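Local coordinates for protein paenibacillus xanthan lyase (Paenibacillus, PDB 6F2P) that cleaves the polysaccharide xanthan as a lyase (EC 4.2.2.12), probably through the eliminative mechanism of polysaccharide lyase family 8, at residues A[465-469]-A[678-682]. Coordinates in Å, arbitrary orientation, origin at the centre of the assembly. Numbering follows the deposited sequence.
Sequences QYGVS and ASVMT
This buried contact joins the super-sandwich domain of a family 8 polysaccharide lyase to its C-terminal beta-sandwich domain. Residues 466-469 and 678-682 are extended strands from different antiparallel sheets; Gln465 is the loop residue before the first. Their axes run nearly antiparallel, at 157°, and approach to 7.4 Å. No hydrogen bond links them. The nearest CA atoms are those of Val468 and Met681, 7.1 Å apart. Met681 points toward 465-469 with chi1 t, chi2 t and chi3 m. This lays its thioether along the backbone: CE is 3.4 Å from Gly467 C, and SD is 3.5 Å from Tyr466 O. Val468, chi1 p, points back, with CG1 3.5 Å from Met681 CE and 3.6 Å from Ser679 OG. That hydroxyl is hydrogen-bonded to Asn660 OD1. Tyr466 points its CB toward 678-682, 4.0 Å from Met681 SD, but its end leads away; the side chain touches Asp490, a calcium ligand. Gln465 and Tyr466 form a classic beta bulge opposite Ile462. Sheet-on-sheet packing here joins the two beta domains of the family 8 lyase fold.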
ATOM      1  N   GLN A 465      -2.161   8.733  13.692  1.00 16.53           N
ATOM      2  CA  GLN A 465      -1.602   8.161  14.922  1.00 21.04           C
ATOM      3  C   GLN A 465      -1.958   6.684  15.150  1.00 18.92           C
ATOM      4  O   GLN A 465      -1.231   5.952  15.819  1.00 18.82           O
ATOM      5  CB  GLN A 465      -2.089   8.955  16.133  1.00 22.43           C
ATOM      6  CG  GLN A 465      -1.605  10.385  16.192  1.00 21.88           C
ATOM      7  CD  GLN A 465      -1.798  10.973  17.565  1.00 28.78           C
ATOM      8  OE1 GLN A 465      -1.285  10.443  18.558  1.00 25.24           O
ATOM      9  NE2 GLN A 465      -2.560  12.064  17.640  1.00 35.51           N
ATOM     10  N   TYR A 466      -3.090   6.254  14.615  1.00 15.43           N
ATOM     11  CA  TYR A 466      -3.573   4.906  14.874  1.00 16.83           C
ATOM     12  C   TYR A 466      -3.780   4.209  13.540  1.00 15.05           C
ATOM     13  O   TYR A 466      -4.176   4.830  12.555  1.00 14.85           O
ATOM     14  CB  TYR A 466      -4.873   4.947  15.704  1.00 14.50           C
ATOM     15  CG  TYR A 466      -4.777   5.895  16.878  1.00 18.56           C
ATOM     16  CD1 TYR A 466      -3.721   5.805  17.777  1.00 16.82           C
ATOM     17  CD2 TYR A 466      -5.721   6.904  17.072  1.00 20.91           C
ATOM     18  CE1 TYR A 466      -3.611   6.681  18.848  1.00 18.47           C
ATOM     19  CE2 TYR A 466      -5.622   7.790  18.148  1.00 16.29           C
ATOM     20  CZ  TYR A 466      -4.563   7.669  19.031  1.00 22.53           C
ATOM     21  OH  TYR A 466      -4.443   8.539  20.092  1.00 28.23           O
ATOM     22  N   GLY A 467      -3.492   2.919  13.490  1.00 14.28           N
ATOM     23  CA  GLY A 467      -3.543   2.226  12.224  1.00 12.00           C
ATOM     24  C   GLY A 467      -3.909   0.775  12.388  1.00 15.85           C
ATOM     25  O   GLY A 467      -3.858   0.218  13.491  1.00 17.93           O
ATOM     26  N   VAL A 468      -4.287   0.169  11.272  1.00 13.22           N
ATOM     27  CA  VAL A 468      -4.603  -1.240  11.212  1.00 13.79           C
ATOM     28  C   VAL A 468      -4.031  -1.762   9.897  1.00 15.86           C
ATOM     29  O   VAL A 468      -4.200  -1.128   8.847  1.00 13.41           O
ATOM     30  CB  VAL A 468      -6.137  -1.473  11.280  1.00 11.96           C
ATOM     31  CG1 VAL A 468      -6.859  -0.542  10.329  1.00 10.91           C
ATOM     32  CG2 VAL A 468      -6.485  -2.925  10.980  1.00 13.21           C
ATOM     33  N   SER A 469      -3.327  -2.893   9.953  1.00 14.14           N
ATOM     34  CA  SER A 469      -2.804  -3.509   8.741  1.00 10.33           C
ATOM     35  C   SER A 469      -3.172  -4.965   8.684  1.00 11.70           C
ATOM     36  O   SER A 469      -3.465  -5.592   9.707  1.00 12.99           O
ATOM     37  CB  SER A 469      -1.287  -3.398   8.671  1.00 10.13           C
ATOM     38  OG  SER A 469      -0.862  -2.055   8.577  1.00 14.13           O
ATOM     39  N   ALA A 678     -11.507  -4.727   2.300  1.00 15.74           N
ATOM     40  CA  ALA A 678     -11.215  -3.368   2.723  1.00  9.43           C
ATOM     41  C   ALA A 678     -10.511  -3.352   4.057  1.00 10.82           C
ATOM     42  O   ALA A 678     -10.678  -4.256   4.870  1.00 15.41           O
ATOM     43  CB  ALA A 678     -12.502  -2.584   2.821  1.00 18.59           C
ATOM     44  N   SER A 679      -9.723  -2.318   4.292  1.00 10.37           N
ATOM     45  CA  SER A 679      -9.224  -2.063   5.627  1.00 10.73           C
ATOM     46  C   SER A 679      -9.910  -0.784   6.106  1.00 15.43           C
ATOM     47  O   SER A 679      -9.945   0.216   5.391  1.00 17.20           O
ATOM     48  CB  SER A 679      -7.715  -1.904   5.609  1.00 12.25           C
ATOM     49  OG  SER A 679      -7.214  -1.790   6.926  1.00 16.09           O
ATOM     50  N   VAL A 680     -10.492  -0.826   7.298  1.00 13.29           N
ATOM     51  CA  VAL A 680     -11.326   0.272   7.768  1.00 12.56           C
ATOM     52  C   VAL A 680     -10.972   0.642   9.200  1.00 14.20           C
ATOM     53  O   VAL A 680     -10.694  -0.239  10.016  1.00 15.37           O
ATOM     54  CB  VAL A 680     -12.809  -0.121   7.705  1.00 13.37           C
ATOM     55  CG1 VAL A 680     -13.701   1.008   8.192  1.00  8.48           C
ATOM     56  CG2 VAL A 680     -13.168  -0.536   6.289  1.00 13.66           C
ATOM     57  N   MET A 681     -10.961   1.938   9.502  1.00 13.11           N
ATOM     58  CA  MET A 681     -10.746   2.392  10.871  1.00 14.67           C
ATOM     59  C   MET A 681     -11.725   3.511  11.226  1.00 17.65           C
ATOM     60  O   MET A 681     -11.949   4.414  10.427  1.00 18.99           O
ATOM     61  CB  MET A 681      -9.292   2.821  11.082  1.00 11.69           C
ATOM     62  CG  MET A 681      -8.976   3.294  12.492  1.00 16.49           C
ATOM     63  SD  MET A 681      -7.215   3.204  12.918  1.00 19.46           S
ATOM     64  CE  MET A 681      -7.077   1.454  13.252  1.00 15.59           C
ATOM     65  N   THR A 682     -12.326   3.429  12.413  1.00 17.36           N
ATOM     66  CA  THR A 682     -13.289   4.431  12.867  1.00 13.27           C
ATOM     67  C   THR A 682     -12.818   5.142  14.135  1.00 15.67           C
ATOM     68  O   THR A 682     -12.172   4.546  14.998  1.00 14.05           O
ATOM     69  CB  THR A 682     -14.686   3.812  13.133  1.00 14.20           C
ATOM     70  OG1 THR A 682     -14.623   2.933  14.266  1.00 13.24           O
ATOM     71  CG2 THR A 682     -15.198   3.035  11.906  1.00 11.88           C
TER